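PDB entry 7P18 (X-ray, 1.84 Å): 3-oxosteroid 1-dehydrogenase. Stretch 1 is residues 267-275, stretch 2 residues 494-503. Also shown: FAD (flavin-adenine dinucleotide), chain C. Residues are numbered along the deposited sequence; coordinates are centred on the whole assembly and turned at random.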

# COMPACT_ATOMS: atom_id res chain seq x y z
N VAL A 267 -9.04 14.82 -13.74
CA VAL A 267 -7.96 13.97 -13.17
C VAL A 267 -8.61 12.67 -12.67
O VAL A 267 -9.41 12.76 -11.71
CB VAL A 267 -7.21 14.68 -12.05
CG1 VAL A 267 -6.09 13.81 -11.49
CG2 VAL A 267 -6.69 16.02 -12.53
N LEU A 268 -8.28 11.55 -13.30
CA LEU A 268 -8.75 10.21 -12.85
C LEU A 268 -7.80 9.72 -11.76
O LEU A 268 -6.67 9.29 -12.10
CB LEU A 268 -8.78 9.26 -14.04
CG LEU A 268 -9.71 9.71 -15.18
CD1 LEU A 268 -9.67 8.70 -16.30
CD2 LEU A 268 -11.14 9.97 -14.69
N GLY A 269 -8.26 9.75 -10.52
CA GLY A 269 -7.55 9.16 -9.36
C GLY A 269 -8.45 8.22 -8.57
O GLY A 269 -8.52 8.35 -7.35
N ALA A 270 -9.09 7.28 -9.27
CA ALA A 270 -10.16 6.43 -8.72
C ALA A 270 -9.63 5.07 -8.29
O ALA A 270 -10.46 4.19 -8.05
CB ALA A 270 -11.23 6.27 -9.76
N GLY A 271 -8.31 4.88 -8.29
CA GLY A 271 -7.72 3.57 -7.94
C GLY A 271 -7.83 2.55 -9.04
O GLY A 271 -8.13 2.93 -10.20
N GLY A 272 -7.60 1.28 -8.70
CA GLY A 272 -7.45 0.20 -9.67
C GLY A 272 -8.74 -0.58 -9.89
O GLY A 272 -9.84 -0.01 -9.79
N PHE A 273 -8.58 -1.87 -10.14
CA PHE A 273 -9.74 -2.77 -10.46
C PHE A 273 -9.67 -4.04 -9.61
O PHE A 273 -10.33 -5.02 -9.99
CB PHE A 273 -9.74 -3.05 -11.98
CG PHE A 273 -8.57 -3.80 -12.55
CD1 PHE A 273 -8.56 -5.17 -12.60
CD2 PHE A 273 -7.50 -3.12 -13.12
CE1 PHE A 273 -7.52 -5.86 -13.19
CE2 PHE A 273 -6.46 -3.82 -13.69
CZ PHE A 273 -6.45 -5.18 -13.72
N GLU A 274 -8.96 -4.02 -8.48
CA GLU A 274 -8.73 -5.23 -7.62
C GLU A 274 -10.07 -5.82 -7.14
O GLU A 274 -10.09 -7.03 -6.90
CB GLU A 274 -7.80 -4.98 -6.43
CG GLU A 274 -8.24 -3.89 -5.47
CD GLU A 274 -7.93 -2.44 -5.82
OE1 GLU A 274 -7.40 -2.20 -6.94
OE2 GLU A 274 -8.24 -1.56 -4.98
N ARG A 275 -11.11 -5.00 -6.99
CA ARG A 275 -12.44 -5.45 -6.49
C ARG A 275 -13.39 -5.85 -7.63
O ARG A 275 -14.54 -6.22 -7.32
CB ARG A 275 -13.04 -4.38 -5.59
CG ARG A 275 -12.35 -4.24 -4.25
CD ARG A 275 -12.65 -5.38 -3.29
NE ARG A 275 -11.76 -5.45 -2.11
CZ ARG A 275 -11.66 -6.50 -1.29
NH1 ARG A 275 -12.41 -7.58 -1.52
NH2 ARG A 275 -10.80 -6.51 -0.28
N GLY A 494 -2.73 -12.18 -2.10
CA GLY A 494 -3.45 -10.92 -1.93
C GLY A 494 -2.82 -9.76 -2.71
O GLY A 494 -1.88 -9.98 -3.47
N ASP A 495 -3.38 -8.58 -2.52
CA ASP A 495 -2.95 -7.35 -3.18
C ASP A 495 -3.37 -6.16 -2.32
O ASP A 495 -4.26 -6.28 -1.48
CB ASP A 495 -3.55 -7.25 -4.60
CG ASP A 495 -5.05 -7.06 -4.57
OD1 ASP A 495 -5.51 -5.97 -4.17
OD2 ASP A 495 -5.74 -8.09 -4.81
N ILE A 496 -2.72 -5.04 -2.56
CA ILE A 496 -3.07 -3.71 -2.05
C ILE A 496 -3.53 -2.83 -3.22
O ILE A 496 -3.52 -1.60 -3.06
CB ILE A 496 -1.86 -3.15 -1.25
CG1 ILE A 496 -0.61 -2.94 -2.11
CG2 ILE A 496 -1.58 -4.09 -0.09
CD1 ILE A 496 0.61 -2.42 -1.31
N GLY A 497 -4.03 -3.43 -4.28
CA GLY A 497 -4.46 -2.71 -5.50
C GLY A 497 -3.86 -3.35 -6.73
O GLY A 497 -2.88 -4.07 -6.60
N THR A 498 -4.42 -3.07 -7.91
CA THR A 498 -3.80 -3.40 -9.20
C THR A 498 -2.70 -2.37 -9.52
O THR A 498 -2.74 -1.23 -9.01
CB THR A 498 -4.90 -3.55 -10.26
OG1 THR A 498 -5.73 -2.40 -10.10
CG2 THR A 498 -5.69 -4.82 -10.01
N LYS A 499 -1.75 -2.77 -10.34
CA LYS A 499 -0.49 -2.03 -10.64
C LYS A 499 -0.51 -1.43 -12.05
O LYS A 499 0.22 -0.44 -12.31
CB LYS A 499 0.67 -3.01 -10.51
CG LYS A 499 2.07 -2.42 -10.40
CD LYS A 499 3.17 -3.47 -10.44
CE LYS A 499 4.44 -3.09 -9.69
NZ LYS A 499 4.97 -1.76 -10.10
N GLY A 500 -1.27 -2.03 -12.96
CA GLY A 500 -1.38 -1.59 -14.35
C GLY A 500 -2.53 -0.64 -14.49
O GLY A 500 -3.28 -0.52 -13.56
N GLY A 501 -2.66 0.03 -15.63
CA GLY A 501 -3.74 0.98 -15.84
C GLY A 501 -3.48 1.83 -17.05
O GLY A 501 -2.69 1.43 -17.92
N LEU A 502 -4.14 2.97 -17.09
CA LEU A 502 -4.06 3.90 -18.23
C LEU A 502 -2.61 4.38 -18.38
O LEU A 502 -2.00 4.77 -17.39
CB LEU A 502 -5.01 5.06 -17.99
CG LEU A 502 -6.48 4.70 -17.80
CD1 LEU A 502 -7.31 5.95 -17.68
CD2 LEU A 502 -6.99 3.82 -18.92
N LEU A 503 -2.10 4.32 -19.60
CA LEU A 503 -0.74 4.82 -19.92
C LEU A 503 -0.78 6.34 -19.85
O LEU A 503 -1.73 6.97 -20.40
CB LEU A 503 -0.30 4.32 -21.29
CG LEU A 503 1.10 4.75 -21.69
CD1 LEU A 503 2.14 4.20 -20.74
CD2 LEU A 503 1.38 4.34 -23.13
PA FAD C . -7.31 4.83 -3.43
O1A FAD C . -6.48 5.33 -2.30
O2A FAD C . -7.97 3.51 -3.14
O5B FAD C . -8.40 5.94 -3.74
C5B FAD C . -9.33 5.72 -4.83
C4B FAD C . -10.65 6.32 -4.44
O4B FAD C . -11.48 6.42 -5.63
C3B FAD C . -11.47 5.52 -3.40
O3B FAD C . -11.90 6.36 -2.34
C2B FAD C . -12.63 4.96 -4.23
O2B FAD C . -13.77 4.66 -3.44
C1B FAD C . -12.79 6.03 -5.31
N9A FAD C . -13.49 5.58 -6.51
C8A FAD C . -13.47 4.35 -7.11
N7A FAD C . -14.31 4.27 -8.14
C5A FAD C . -14.85 5.54 -8.24
C6A FAD C . -15.79 6.11 -9.14
N6A FAD C . -16.42 5.43 -10.10
N1A FAD C . -16.11 7.41 -8.95
C2A FAD C . -15.51 8.08 -7.96
N3A FAD C . -14.68 7.64 -7.01
C4A FAD C . -14.36 6.35 -7.24
N1 FAD C . 1.42 2.10 -0.56
C2 FAD C . 2.45 2.93 -0.30
O2 FAD C . 3.07 3.49 -1.22
N3 FAD C . 2.83 3.21 0.95
C4 FAD C . 2.39 2.48 2.04
O4 FAD C . 2.69 2.87 3.16
C4X FAD C . 1.32 1.57 1.82
N5 FAD C . 0.84 0.87 2.84
C5X FAD C . -0.24 0.06 2.60
C6 FAD C . -0.84 -0.62 3.69
C7 FAD C . -2.01 -1.35 3.54
C7M FAD C . -2.65 -2.04 4.72
C8 FAD C . -2.65 -1.36 2.28
C8M FAD C . -3.95 -2.12 2.09
C9 FAD C . -2.03 -0.77 1.19
C9A FAD C . -0.86 -0.00 1.33
N10 FAD C . -0.22 0.62 0.25
C10 FAD C . 0.87 1.46 0.46
C1' FAD C . -0.85 0.64 -1.08
C2' FAD C . -1.66 1.94 -1.26
O2' FAD C . -2.60 2.15 -0.21
C3' FAD C . -2.39 2.01 -2.61
O3' FAD C . -1.59 1.48 -3.67
C4' FAD C . -2.83 3.43 -2.91
O4' FAD C . -3.59 3.89 -1.80
C5' FAD C . -3.64 3.57 -4.19
O5' FAD C . -4.06 4.94 -4.25
P FAD C . -5.13 5.40 -5.32
O1P FAD C . -5.29 6.83 -5.02
O2P FAD C . -4.85 4.91 -6.66
O3P FAD C . -6.50 4.65 -4.81

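A single threonine, Thr 498, takes part in both hydrogen bonds between the stretches and in their CH-pi contact, engaging stretch 1 through its backbone amide, its hydroxyl and its methyl group. The hydroxyl accepts a hydrogen bond from the backbone of the loop, Phe 273 N to Thr 498 OG1 at 2.9 Å, with a nearly straight N-H...O angle of 161°. In the other direction, Thr 498 N donates to the carboxylate of Glu 274, with OE1 3.3 Å away and an angle of 150°. Main chain and side chain thus exchange roles: each stretch offers an amide to a side-chain oxygen of the other. With chi1 at 48° (p), the methyl of Thr 498 lies over one face of the Phe 273 ring, CG2 standing 3.6 Å from the ring centroid and only 4° off the normal, a well-centred CH-pi contact.

The close approach depends on Gly 272, whose CA lies 3.1 Å from Thr 498 OG1. A CB at this position would point toward stretch 2 and come within 2.0 Å of that same oxygen, a clash. Gly 497 meets a different constraint: at its phi/psi of 130/162° a side chain would be jammed against the preceding carbonyl oxygen. Its bare CA sits 3.3 Å from Glu 274 OE1, while its amide donates to Asp 495 OD1 (N to OD1 2.9 Å, 143°), a bond within stretch 2 that bridges the corner in the chain. The same OD1 of Asp 495 packs 3.4 Å from Glu 274 CB.

Farther along, the contact becomes purely apolar. Leu 268 and Leu 502, both in m,t rotamers, touch through their CD1 methyls at 3.9 Å, although their CA atoms are 9.5 Å apart. Both stretches also reach the FAD, with Gly 271 CA 3.4 Å from O2P of the cofactor and Ile 496 CD1 3.4 Å from its C1'.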